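Side-chain contacts in ATP phosphoribosyltransferase regulatory subunit (Thermotoga maritima, PDB 1USY), which is probably required for the first step of histidine biosynthesis and may allow histidine to feedback-regulate ATP phosphoribosyltransferase: residues Phe10-Lys15 against Lys72-Asp77; Thr17-Ser22 against Leu110-Glu115. One frame throughout, in Å; residues are numbered along the deposited sequence.

Contact 1: residues Phe10-Lys15 against Lys72-Asp77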
loop_
_atom_site.group_PDB
_atom_site.type_symbol
_atom_site.label_atom_id
_atom_site.label_comp_id
_atom_site.label_asym_id
_atom_site.label_seq_id
_atom_site.Cartn_x
_atom_site.Cartn_y
_atom_site.Cartn_z
ATOM N N PHE B 10 -4.112 -5.287 36.605
ATOM C CA PHE B 10 -4.031 -6.433 37.514
ATOM C C PHE B 10 -5.321 -6.608 38.303
ATOM O O PHE B 10 -5.824 -7.733 38.470
ATOM C CB PHE B 10 -2.871 -6.275 38.504
ATOM C CG PHE B 10 -2.886 -7.308 39.638
ATOM C CD1 PHE B 10 -2.490 -8.635 39.410
ATOM C CD2 PHE B 10 -3.296 -6.955 40.922
ATOM C CE1 PHE B 10 -2.493 -9.578 40.444
ATOM C CE2 PHE B 10 -3.309 -7.888 41.955
ATOM C CZ PHE B 10 -2.900 -9.209 41.706
ATOM N N SER B 11 -5.834 -5.483 38.804
ATOM C CA SER B 11 -7.052 -5.463 39.583
ATOM C C SER B 11 -8.231 -6.061 38.805
ATOM O O SER B 11 -8.941 -6.917 39.330
ATOM C CB SER B 11 -7.352 -4.028 40.016
ATOM O OG SER B 11 -8.590 -3.939 40.722
ATOM N N PHE B 12 -8.400 -5.608 37.561
ATOM C CA PHE B 12 -9.471 -6.027 36.662
ATOM C C PHE B 12 -9.359 -7.506 36.351
ATOM O O PHE B 12 -10.349 -8.205 36.331
ATOM C CB PHE B 12 -9.418 -5.219 35.346
ATOM C CG PHE B 12 -10.496 -5.581 34.380
ATOM C CD1 PHE B 12 -11.801 -5.114 34.571
ATOM C CD2 PHE B 12 -10.215 -6.366 33.267
ATOM C CE1 PHE B 12 -12.816 -5.464 33.690
ATOM C CE2 PHE B 12 -11.221 -6.711 32.347
ATOM C CZ PHE B 12 -12.527 -6.267 32.566
ATOM N N TYR B 13 -8.129 -7.947 36.108
ATOM C CA TYR B 13 -7.757 -9.345 35.944
ATOM C C TYR B 13 -8.118 -10.180 37.182
ATOM O O TYR B 13 -8.513 -11.337 37.052
ATOM C CB TYR B 13 -6.241 -9.427 35.646
ATOM C CG TYR B 13 -5.593 -10.748 36.026
ATOM C CD1 TYR B 13 -5.927 -11.934 35.348
ATOM C CD2 TYR B 13 -4.666 -10.823 37.072
ATOM C CE1 TYR B 13 -5.365 -13.152 35.696
ATOM C CE2 TYR B 13 -4.093 -12.050 37.426
ATOM C CZ TYR B 13 -4.449 -13.210 36.728
ATOM O OH TYR B 13 -3.885 -14.430 37.052
ATOM N N SER B 14 -7.967 -9.615 38.384
ATOM C CA SER B 14 -8.407 -10.323 39.596
ATOM C C SER B 14 -9.911 -10.422 39.680
ATOM O O SER B 14 -10.439 -11.471 39.997
ATOM C CB SER B 14 -7.836 -9.708 40.882
ATOM O OG SER B 14 -6.454 -9.455 40.697
ATOM N N LYS B 15 -10.599 -9.334 39.394
ATOM C CA LYS B 15 -12.050 -9.368 39.385
ATOM C C LYS B 15 -12.561 -10.412 38.414
ATOM O O LYS B 15 -13.455 -11.184 38.771
ATOM C CB LYS B 15 -12.639 -8.004 39.058
ATOM C CG LYS B 15 -12.327 -6.964 40.099
ATOM C CD LYS B 15 -12.724 -5.570 39.616
ATOM C CE LYS B 15 -11.990 -4.482 40.380
ATOM N NZ LYS B 15 -11.895 -4.773 41.834
ATOM N N LYS B 72 -15.578 -17.515 27.717
ATOM C CA LYS B 72 -15.698 -16.584 28.843
ATOM C C LYS B 72 -14.379 -15.880 29.035
ATOM O O LYS B 72 -13.573 -16.324 29.857
ATOM C CB LYS B 72 -16.040 -17.306 30.147
ATOM C CG LYS B 72 -17.024 -16.552 31.001
ATOM C CD LYS B 72 -17.227 -17.159 32.367
ATOM C CE LYS B 72 -18.358 -16.425 33.072
ATOM N NZ LYS B 72 -18.589 -16.866 34.484
ATOM N N VAL B 73 -14.156 -14.782 28.308
ATOM C CA VAL B 73 -12.833 -14.143 28.319
ATOM C C VAL B 73 -12.809 -12.728 28.853
ATOM O O VAL B 73 -13.822 -12.034 28.830
ATOM C CB VAL B 73 -12.182 -14.103 26.909
ATOM C CG1 VAL B 73 -11.916 -15.516 26.407
ATOM C CG2 VAL B 73 -13.018 -13.260 25.922
ATOM N N TRP B 74 -11.638 -12.317 29.335
ATOM C CA TRP B 74 -11.337 -10.911 29.590
ATOM C C TRP B 74 -10.162 -10.529 28.735
ATOM O O TRP B 74 -9.311 -11.372 28.422
ATOM C CB TRP B 74 -11.042 -10.638 31.076
ATOM C CG TRP B 74 -9.767 -11.187 31.539
ATOM C CD1 TRP B 74 -9.553 -12.424 32.072
ATOM C CD2 TRP B 74 -8.502 -10.538 31.530
ATOM N NE1 TRP B 74 -8.225 -12.588 32.401
ATOM C CE2 TRP B 74 -7.553 -11.446 32.075
ATOM C CE3 TRP B 74 -8.059 -9.281 31.118
ATOM C CZ2 TRP B 74 -6.190 -11.132 32.201
ATOM C CZ3 TRP B 74 -6.702 -8.980 31.228
ATOM C CH2 TRP B 74 -5.782 -9.897 31.760
ATOM N N TYR B 75 -10.110 -9.260 28.349
ATOM C CA TYR B 75 -8.993 -8.738 27.581
ATOM C C TYR B 75 -8.503 -7.401 28.142
ATOM O O TYR B 75 -9.156 -6.825 29.047
ATOM C CB TYR B 75 -9.368 -8.623 26.102
ATOM C CG TYR B 75 -10.601 -7.802 25.862
ATOM C CD1 TYR B 75 -10.534 -6.409 25.804
ATOM C CD2 TYR B 75 -11.851 -8.407 25.714
ATOM C CE1 TYR B 75 -11.667 -5.647 25.605
ATOM C CE2 TYR B 75 -13.001 -7.640 25.500
ATOM C CZ TYR B 75 -12.885 -6.259 25.448
ATOM O OH TYR B 75 -13.990 -5.469 25.231
ATOM N N ALA B 76 -7.361 -6.941 27.598
ATOM C CA ALA B 76 -6.661 -5.713 27.950
ATOM C C ALA B 76 -5.661 -5.353 26.855
ATOM O O ALA B 76 -4.480 -5.791 26.869
ATOM C CB ALA B 76 -5.908 -5.852 29.335
ATOM N N ASP B 77 -6.122 -4.550 25.906
ATOM C CA ASP B 77 -5.300 -4.112 24.798
ATOM C C ASP B 77 -5.859 -2.865 24.092
ATOM O O ASP B 77 -6.921 -2.314 24.437
ATOM C CB ASP B 77 -5.155 -5.252 23.798
ATOM C CG ASP B 77 -3.748 -5.336 23.179
ATOM O OD1 ASP B 77 -3.358 -6.465 22.843
ATOM O OD2 ASP B 77 -2.961 -4.372 22.978
#
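Phe12 brings one corner of its ring to the strand beside Trp74: CE2 lies 4.1 Å from Trp74 CB and 3.9 Å from Tyr75 O, both lying obliquely to the Phe12 ring. With CG anti to the backbone N (chi1 -179°), the ring extends from the helix between the strands and helix 103-120, where Leu93, Leu95, Ile112 and Ile113 also touch it; a large apolar ring suits so buried a place. The helix runs antiparallel to strand 72-77, the short axes 9.4 Å apart at closest approach. In this class II synthetase relative, the pairing is consistent with a motif 1 helix laid against the first strand of the motif 2 hairpin, strands 71-83 and 86-98. Tyr13, next along, sets its CB over one face of the Trp74 indole, toward the rim, 4.2 Å from the centroid of the six-membered ring, in a CH-pi contact. The phenol ring leans obliquely, its plane turned 49° from that of the indole, and Tyr13 CD1 comes nearest, at Trp74 CZ2. Phe6 of the second subunit meets the rings of both Tyr13 and Trp74, the latter edge-to-face; the broad indole thus serves two partners. An alanine in place of Trp74 would probably leave Tyr13 CB without its aromatic face and Phe6 of the second subunit without its edge-to-face partner. Further on, Lys15 turns to helix 103-120, forming salt bridges with Glu115 and Glu119.

Contact 2: residues Thr17-Ser22 against Leu110-Glu115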
loop_
_atom_site.group_PDB
_atom_site.type_symbol
_atom_site.label_atom_id
_atom_site.label_comp_id
_atom_site.label_asym_id
_atom_site.label_seq_id
_atom_site.Cartn_x
_atom_site.Cartn_y
_atom_site.Cartn_z
ATOM N N THR B 17 -10.813 -13.136 36.733
ATOM C CA THR B 17 -10.379 -14.514 36.925
ATOM C C THR B 17 -10.764 -14.892 38.336
ATOM O O THR B 17 -9.898 -15.112 39.183
ATOM C CB THR B 17 -8.809 -14.728 36.689
ATOM O OG1 THR B 17 -8.066 -13.600 37.157
ATOM C CG2 THR B 17 -8.402 -14.817 35.147
ATOM N N LYS B 18 -12.066 -14.945 38.579
ATOM C CA LYS B 18 -12.676 -15.193 39.898
ATOM C C LYS B 18 -14.139 -15.460 39.614
ATOM O O LYS B 18 -14.831 -16.194 40.326
ATOM C CB LYS B 18 -12.566 -13.976 40.817
ATOM C CG LYS B 18 -11.817 -14.245 42.095
ATOM C CD LYS B 18 -11.541 -12.945 42.868
ATOM C CE LYS B 18 -10.029 -12.752 43.102
ATOM N NZ LYS B 18 -9.754 -12.054 44.396
ATOM N N LYS B 19 -14.575 -14.813 38.549
ATOM C CA LYS B 19 -15.829 -15.060 37.914
ATOM C C LYS B 19 -15.618 -16.080 36.795
ATOM O O LYS B 19 -16.536 -16.388 36.049
ATOM C CB LYS B 19 -16.402 -13.741 37.387
ATOM C CG LYS B 19 -16.798 -12.728 38.479
ATOM C CD LYS B 19 -17.699 -13.337 39.561
ATOM C CE LYS B 19 -18.628 -12.289 40.220
ATOM N NZ LYS B 19 -19.626 -13.012 41.062
ATOM N N GLY B 20 -14.404 -16.618 36.691
ATOM C CA GLY B 20 -14.126 -17.608 35.681
ATOM C C GLY B 20 -13.885 -17.059 34.290
ATOM O O GLY B 20 -13.978 -17.817 33.335
ATOM N N PHE B 21 -13.565 -15.770 34.146
ATOM C CA PHE B 21 -13.142 -15.285 32.840
ATOM C C PHE B 21 -11.671 -15.601 32.654
ATOM O O PHE B 21 -10.884 -15.545 33.598
ATOM C CB PHE B 21 -13.368 -13.789 32.664
ATOM C CG PHE B 21 -14.795 -13.393 32.698
ATOM C CD1 PHE B 21 -15.492 -13.333 33.912
ATOM C CD2 PHE B 21 -15.455 -13.099 31.509
ATOM C CE1 PHE B 21 -16.824 -12.983 33.931
ATOM C CE2 PHE B 21 -16.790 -12.771 31.507
ATOM C CZ PHE B 21 -17.474 -12.694 32.720
ATOM N N SER B 22 -11.298 -15.910 31.425
ATOM C CA SER B 22 -9.959 -16.333 31.144
ATOM C C SER B 22 -9.291 -15.323 30.156
ATOM O O SER B 22 -9.989 -14.664 29.381
ATOM C CB SER B 22 -10.023 -17.794 30.674
ATOM O OG SER B 22 -9.364 -17.942 29.465
ATOM N N LEU B 110 -21.771 -6.918 34.064
ATOM C CA LEU B 110 -22.026 -5.582 34.584
ATOM C C LEU B 110 -21.309 -5.389 35.888
ATOM O O LEU B 110 -20.751 -4.328 36.149
ATOM C CB LEU B 110 -23.512 -5.386 34.853
ATOM C CG LEU B 110 -24.341 -4.608 33.837
ATOM C CD1 LEU B 110 -25.642 -4.386 34.486
ATOM C CD2 LEU B 110 -23.690 -3.313 33.442
ATOM N N GLU B 111 -21.318 -6.418 36.714
ATOM C CA GLU B 111 -20.886 -6.236 38.068
ATOM C C GLU B 111 -19.394 -5.955 38.077
ATOM O O GLU B 111 -18.952 -5.023 38.750
ATOM C CB GLU B 111 -21.356 -7.391 38.959
ATOM C CG GLU B 111 -20.279 -8.259 39.584
ATOM C CD GLU B 111 -19.481 -7.518 40.631
ATOM O OE1 GLU B 111 -20.121 -6.884 41.510
ATOM O OE2 GLU B 111 -18.223 -7.553 40.560
ATOM N N ILE B 112 -18.634 -6.693 37.268
ATOM C CA ILE B 112 -17.196 -6.436 37.106
ATOM C C ILE B 112 -16.871 -5.063 36.454
ATOM O O ILE B 112 -16.034 -4.338 36.973
ATOM C CB ILE B 112 -16.534 -7.589 36.329
ATOM C CG1 ILE B 112 -16.730 -8.897 37.058
ATOM C CG2 ILE B 112 -15.057 -7.346 36.098
ATOM C CD1 ILE B 112 -16.425 -10.089 36.192
ATOM N N ILE B 113 -17.528 -4.719 35.348
ATOM C CA ILE B 113 -17.258 -3.456 34.665
ATOM C C ILE B 113 -17.593 -2.287 35.605
ATOM O O ILE B 113 -16.780 -1.390 35.791
ATOM C CB ILE B 113 -18.038 -3.319 33.305
ATOM C CG1 ILE B 113 -17.556 -4.268 32.197
ATOM C CG2 ILE B 113 -17.915 -1.898 32.757
ATOM C CD1 ILE B 113 -16.265 -4.899 32.392
ATOM N N VAL B 114 -18.784 -2.304 36.200
ATOM C CA VAL B 114 -19.192 -1.227 37.108
ATOM C C VAL B 114 -18.230 -1.145 38.293
ATOM O O VAL B 114 -17.722 -0.050 38.603
ATOM C CB VAL B 114 -20.661 -1.401 37.633
ATOM C CG1 VAL B 114 -20.966 -0.485 38.833
ATOM C CG2 VAL B 114 -21.679 -1.190 36.518
ATOM N N GLU B 115 -17.991 -2.275 38.969
ATOM C CA GLU B 115 -17.088 -2.265 40.130
ATOM C C GLU B 115 -15.715 -1.733 39.725
ATOM O O GLU B 115 -15.105 -0.928 40.478
ATOM C CB GLU B 115 -16.924 -3.636 40.756
ATOM C CG GLU B 115 -15.935 -3.644 41.904
ATOM C CD GLU B 115 -15.708 -5.019 42.470
ATOM O OE1 GLU B 115 -16.525 -5.913 42.215
ATOM O OE2 GLU B 115 -14.707 -5.215 43.189
#
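Ile112 sends its longer branch from helix 103-120 to the loop, where the terminal methyl CD1 meets both Lys19 and Phe21. CG1 is anti to the carbonyl carbon (chi1 -59°), and a nearly extended second torsion carries CD1 well out from the helix. Isoleucine suits the place because its longer branch reaches the loop while CG2 stays close to its own helix.

Lys19 contributes the methylenes of its chain rather than its charge. Its CG is 3.5 Å from Ile112 CD1, and its CB lies 3.8 Å from that same methyl. A bend at chi2 (-51°) turns the outer chain so that Lys19 CE comes to 4.4 Å from Glu111 CG. The ammonium does not reach the carboxylate, for Lys19 NZ stays 5.7 Å from Glu111 OE2; the opposite charges can probably attract only at a distance, and the ion pair of Lys19 with Glu108 is likewise long and weak.

Phe21 arrives from the opposite direction to Ile112. Its CG, anti to the carbonyl carbon, directs the ring toward helix 103-120, placing CE1 3.7 Å from Ile112 CD1, with the ring oblique to that methyl. Lys19 CB lies at the ring's edge, in its plane. Between these two residues Gly20 has a positive phi of 79°, where a side chain would press on the carbonyl O of Lys19.

The turn joins helix 6-16 to strand 22-23, and its packing against helix 103-120 joins it to a helix on the sheet of the class II aminoacyl-tRNA synthetase fold.

The centres of contacts 1 and 2 lie about 8 Å apart, on the same side of the chain's centre. Along the chain their segments alternate: 10-15, 17-22, 72-77, 110-115. Both helix 6-16 and the loop after it touch strand 71-83 and helix 103-120. Backbone bonds stitch the contacts together, with Ser22 N 2.8 Å from Lys72 O where strand 22-23 runs parallel to strand 71-83. Lys72 NZ also reaches Lys19 O. Contact 1 faces the second subunit, whereas no other chain touches contact 2, so one helix-loop-strand unit links the subunit interface to helix 103-120 of the same synthetase-like domain.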